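PDB 6AGQ: acetyl xylan esterase, which probably removes acetyl groups from acetylated xylan, as a cold-active alpha/beta-hydrolase enzyme of a psychrophilic soil bacterium. Local coordinates for residues Asn231-Tyr236 with Glu244-Thr249. Sequence-based numbering, arbitrary orientation.
Sequences NWFRRY and EQVYRT
T249 OG1 is gripped from two sides of the chain: Q245 NE2 donates to it in the amide plane at 3.0 Å, and it hydrogen-bonds to I146 O. One guanidinium, that of R248, holds two side chains on the same helix: NH1 meets Q245 OE1 at 2.7 Å from above the carbonyl plane, not on a lone pair, and NH2 forms a salt bridge with E244 OE1 at 2.9 Å. No hydrogen bond or salt bridge crosses between 231-236 and 244-249; the packing centres on V246, whose CG2 reaches W232 CZ3 at 3.5 Å and F233 CZ at 3.9 Å. With CG1 anti to the backbone N (chi1 171°), that methyl too touches F233 CZ. W232 CE3 lies over the centre of the F233 ring. In this alpha/beta-hydrolase the segments, on helices 226-236 and 243-251, run roughly antiparallel (148°), their axes 12.5 Å apart at closest and the large rings bridging the gap. H240, from the connection, stacks on F233. Y247 OH approaches F233 CE2 obliquely at 4.0 Å, and a bound zinc ion sits about 4 Å from this tyrosine's side chain. Y236 OH hydrogen-bonds to G125 O of the second subunit, and R234 pairs with E304 of the third.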
ATOM      1  N   ASN A 231       1.523  -8.434  20.009  1.00 27.88           N
ATOM      2  CA  ASN A 231       0.871  -9.711  19.608  1.00 25.26           C
ATOM      3  C   ASN A 231       0.848 -10.731  20.742  1.00 24.83           C
ATOM      4  O   ASN A 231      -0.092 -11.406  20.895  1.00 22.83           O
ATOM      5  CB  ASN A 231       1.493 -10.234  18.336  1.00 25.79           C
ATOM      6  CG  ASN A 231       1.222  -9.319  17.164  1.00 30.64           C
ATOM      7  OD1 ASN A 231       0.487  -8.364  17.295  1.00 38.36           O
ATOM      8  ND2 ASN A 231       1.845  -9.563  16.056  1.00 28.78           N
ATOM      9  N   TRP A 232       1.840 -10.748  21.620  1.00 26.79           N
ATOM     10  CA  TRP A 232       1.706 -11.523  22.877  1.00 27.36           C
ATOM     11  C   TRP A 232       0.397 -11.197  23.601  1.00 26.95           C
ATOM     12  O   TRP A 232      -0.378 -12.104  23.887  1.00 23.23           O
ATOM     13  CB  TRP A 232       2.893 -11.325  23.828  1.00 23.68           C
ATOM     14  CG  TRP A 232       2.917 -12.328  24.906  1.00 25.30           C
ATOM     15  CD1 TRP A 232       3.451 -13.550  24.828  1.00 26.13           C
ATOM     16  CD2 TRP A 232       2.313 -12.234  26.220  1.00 24.45           C
ATOM     17  NE1 TRP A 232       3.248 -14.227  25.983  1.00 25.72           N
ATOM     18  CE2 TRP A 232       2.573 -13.430  26.869  1.00 24.72           C
ATOM     19  CE3 TRP A 232       1.628 -11.223  26.910  1.00 24.45           C
ATOM     20  CZ2 TRP A 232       2.123 -13.702  28.174  1.00 25.70           C
ATOM     21  CZ3 TRP A 232       1.155 -11.475  28.199  1.00 25.74           C
ATOM     22  CH2 TRP A 232       1.415 -12.725  28.826  1.00 25.98           C
ATOM     23  N   PHE A 233       0.162  -9.907  23.877  1.00 26.21           N
ATOM     24  CA  PHE A 233      -1.062  -9.516  24.525  1.00 25.66           C
ATOM     25  C   PHE A 233      -2.273  -9.995  23.800  1.00 23.58           C
ATOM     26  O   PHE A 233      -3.118 -10.617  24.418  1.00 20.91           O
ATOM     27  CB  PHE A 233      -1.150  -8.013  24.828  1.00 25.25           C
ATOM     28  CG  PHE A 233      -0.243  -7.626  25.940  1.00 26.00           C
ATOM     29  CD1 PHE A 233      -0.548  -7.974  27.210  1.00 26.45           C
ATOM     30  CD2 PHE A 233       0.971  -7.026  25.689  1.00 27.08           C
ATOM     31  CE1 PHE A 233       0.279  -7.672  28.261  1.00 26.31           C
ATOM     32  CE2 PHE A 233       1.820  -6.726  26.735  1.00 29.49           C
ATOM     33  CZ  PHE A 233       1.474  -7.075  28.021  1.00 27.26           C
ATOM     34  N   ARG A 234      -2.308  -9.773  22.497  1.00 24.61           N
ATOM     35  CA  ARG A 234      -3.409 -10.198  21.672  1.00 26.19           C
ATOM     36  C   ARG A 234      -3.740 -11.670  21.819  1.00 30.84           C
ATOM     37  O   ARG A 234      -4.919 -12.027  21.763  1.00 31.52           O
ATOM     38  CB  ARG A 234      -3.173  -9.889  20.197  1.00 26.62           C
ATOM     39  CG  ARG A 234      -3.268  -8.436  19.824  1.00 26.45           C
ATOM     40  CD  ARG A 234      -2.866  -8.216  18.375  1.00 28.35           C
ATOM     41  NE  ARG A 234      -3.673  -8.969  17.396  1.00 28.29           N
ATOM     42  CZ  ARG A 234      -4.800  -8.526  16.831  1.00 29.97           C
ATOM     43  NH1 ARG A 234      -5.268  -7.333  17.132  1.00 31.08           N
ATOM     44  NH2 ARG A 234      -5.443  -9.255  15.924  1.00 32.33           N
ATOM     45  N   ARG A 235      -2.730 -12.537  21.950  1.00 33.51           N
ATOM     46  CA  ARG A 235      -2.978 -14.012  22.098  1.00 33.66           C
ATOM     47  C   ARG A 235      -3.093 -14.605  23.517  1.00 28.76           C
ATOM     48  O   ARG A 235      -3.735 -15.596  23.723  1.00 32.49           O
ATOM     49  CB  ARG A 235      -1.911 -14.766  21.370  1.00 32.44           C
ATOM     50  CG  ARG A 235      -1.921 -14.481  19.893  1.00 36.87           C
ATOM     51  CD  ARG A 235      -1.992 -15.806  19.221  1.00 39.55           C
ATOM     52  NE  ARG A 235      -1.789 -15.785  17.784  1.00 40.21           N
ATOM     53  CZ  ARG A 235      -2.679 -16.206  16.898  1.00 33.63           C
ATOM     54  NH1 ARG A 235      -3.906 -16.579  17.244  1.00 34.36           N
ATOM     55  NH2 ARG A 235      -2.346 -16.201  15.648  1.00 36.46           N
ATOM     56  N   TYR A 236      -2.405 -14.033  24.465  1.00 30.25           N
ATOM     57  CA  TYR A 236      -2.254 -14.614  25.795  1.00 30.61           C
ATOM     58  C   TYR A 236      -3.017 -13.809  26.821  1.00 33.35           C
ATOM     59  O   TYR A 236      -3.346 -14.337  27.873  1.00 40.48           O
ATOM     60  CB  TYR A 236      -0.767 -14.639  26.211  1.00 31.54           C
ATOM     61  CG  TYR A 236       0.108 -15.650  25.489  1.00 35.70           C
ATOM     62  CD1 TYR A 236       0.687 -15.352  24.250  1.00 37.19           C
ATOM     63  CD2 TYR A 236       0.369 -16.898  26.037  1.00 33.39           C
ATOM     64  CE1 TYR A 236       1.455 -16.301  23.561  1.00 39.46           C
ATOM     65  CE2 TYR A 236       1.167 -17.818  25.377  1.00 35.76           C
ATOM     66  CZ  TYR A 236       1.693 -17.526  24.127  1.00 36.76           C
ATOM     67  OH  TYR A 236       2.478 -18.421  23.453  1.00 35.81           O
ATOM     68  N   GLU A 244       1.930  -6.257  34.151  1.00 31.47           N
ATOM     69  CA  GLU A 244       2.915  -5.869  35.176  1.00 37.46           C
ATOM     70  C   GLU A 244       4.113  -6.845  35.155  1.00 32.00           C
ATOM     71  O   GLU A 244       5.229  -6.447  35.006  1.00 28.53           O
ATOM     72  CB  GLU A 244       2.246  -5.812  36.565  1.00 42.14           C
ATOM     73  CG  GLU A 244       3.017  -5.027  37.609  1.00 53.31           C
ATOM     74  CD  GLU A 244       2.583  -5.331  39.053  1.00 59.32           C
ATOM     75  OE1 GLU A 244       3.428  -5.857  39.802  1.00 68.40           O
ATOM     76  OE2 GLU A 244       1.411  -5.067  39.439  1.00 58.57           O
ATOM     77  N   GLN A 245       3.840  -8.133  35.239  1.00 32.76           N
ATOM     78  CA  GLN A 245       4.858  -9.157  35.010  1.00 33.56           C
ATOM     79  C   GLN A 245       5.557  -8.995  33.652  1.00 30.23           C
ATOM     80  O   GLN A 245       6.784  -9.054  33.591  1.00 31.05           O
ATOM     81  CB  GLN A 245       4.277 -10.563  35.193  1.00 35.06           C
ATOM     82  CG  GLN A 245       5.291 -11.715  35.256  1.00 38.97           C
ATOM     83  CD  GLN A 245       6.449 -11.457  36.208  1.00 42.90           C
ATOM     84  OE1 GLN A 245       6.240 -11.420  37.417  1.00 49.05           O
ATOM     85  NE2 GLN A 245       7.690 -11.246  35.660  1.00 38.59           N
ATOM     86  N   VAL A 246       4.831  -8.734  32.579  1.00 28.25           N
ATOM     87  CA  VAL A 246       5.501  -8.592  31.265  1.00 28.20           C
ATOM     88  C   VAL A 246       6.571  -7.480  31.298  1.00 28.41           C
ATOM     89  O   VAL A 246       7.719  -7.753  30.974  1.00 28.78           O
ATOM     90  CB  VAL A 246       4.513  -8.402  30.107  1.00 29.85           C
ATOM     91  CG1 VAL A 246       5.240  -8.038  28.826  1.00 31.44           C
ATOM     92  CG2 VAL A 246       3.707  -9.662  29.866  1.00 28.37           C
ATOM     93  N   TYR A 247       6.239  -6.271  31.785  1.00 29.13           N
ATOM     94  CA  TYR A 247       7.186  -5.161  31.769  1.00 29.44           C
ATOM     95  C   TYR A 247       8.203  -5.243  32.894  1.00 29.57           C
ATOM     96  O   TYR A 247       9.305  -4.697  32.759  1.00 28.04           O
ATOM     97  CB  TYR A 247       6.477  -3.791  31.727  1.00 30.83           C
ATOM     98  CG  TYR A 247       5.733  -3.593  30.407  1.00 33.20           C
ATOM     99  CD1 TYR A 247       6.428  -3.503  29.202  1.00 33.29           C
ATOM    100  CD2 TYR A 247       4.352  -3.572  30.341  1.00 32.36           C
ATOM    101  CE1 TYR A 247       5.779  -3.353  27.986  1.00 31.39           C
ATOM    102  CE2 TYR A 247       3.689  -3.433  29.120  1.00 30.36           C
ATOM    103  CZ  TYR A 247       4.398  -3.288  27.965  1.00 30.83           C
ATOM    104  OH  TYR A 247       3.756  -3.174  26.739  1.00 31.18           O
ATOM    105  N   ARG A 248       7.882  -5.892  34.003  1.00 26.33           N
ATOM    106  CA  ARG A 248       8.928  -6.152  35.007  1.00 27.63           C
ATOM    107  C   ARG A 248       9.966  -7.179  34.483  1.00 26.61           C
ATOM    108  O   ARG A 248      11.135  -6.995  34.695  1.00 27.42           O
ATOM    109  CB  ARG A 248       8.335  -6.574  36.353  1.00 31.63           C
ATOM    110  CG  ARG A 248       9.361  -7.189  37.303  1.00 34.01           C
ATOM    111  CD  ARG A 248       8.796  -7.358  38.694  1.00 40.41           C
ATOM    112  NE  ARG A 248       7.752  -8.390  38.707  1.00 45.18           N
ATOM    113  CZ  ARG A 248       6.434  -8.176  38.820  1.00 46.88           C
ATOM    114  NH1 ARG A 248       5.602  -9.221  38.821  1.00 44.58           N
ATOM    115  NH2 ARG A 248       5.928  -6.944  38.935  1.00 51.36           N
ATOM    116  N   THR A 249       9.546  -8.224  33.764  1.00 25.85           N
ATOM    117  CA  THR A 249      10.510  -9.129  33.055  1.00 26.03           C
ATOM    118  C   THR A 249      11.440  -8.315  32.172  1.00 26.61           C
ATOM    119  O   THR A 249      12.648  -8.468  32.264  1.00 27.30           O
ATOM    120  CB  THR A 249       9.807 -10.187  32.175  1.00 27.91           C
ATOM    121  OG1 THR A 249       9.060 -11.043  33.007  1.00 25.48           O
ATOM    122  CG2 THR A 249      10.783 -11.063  31.338  1.00 26.60           C
TER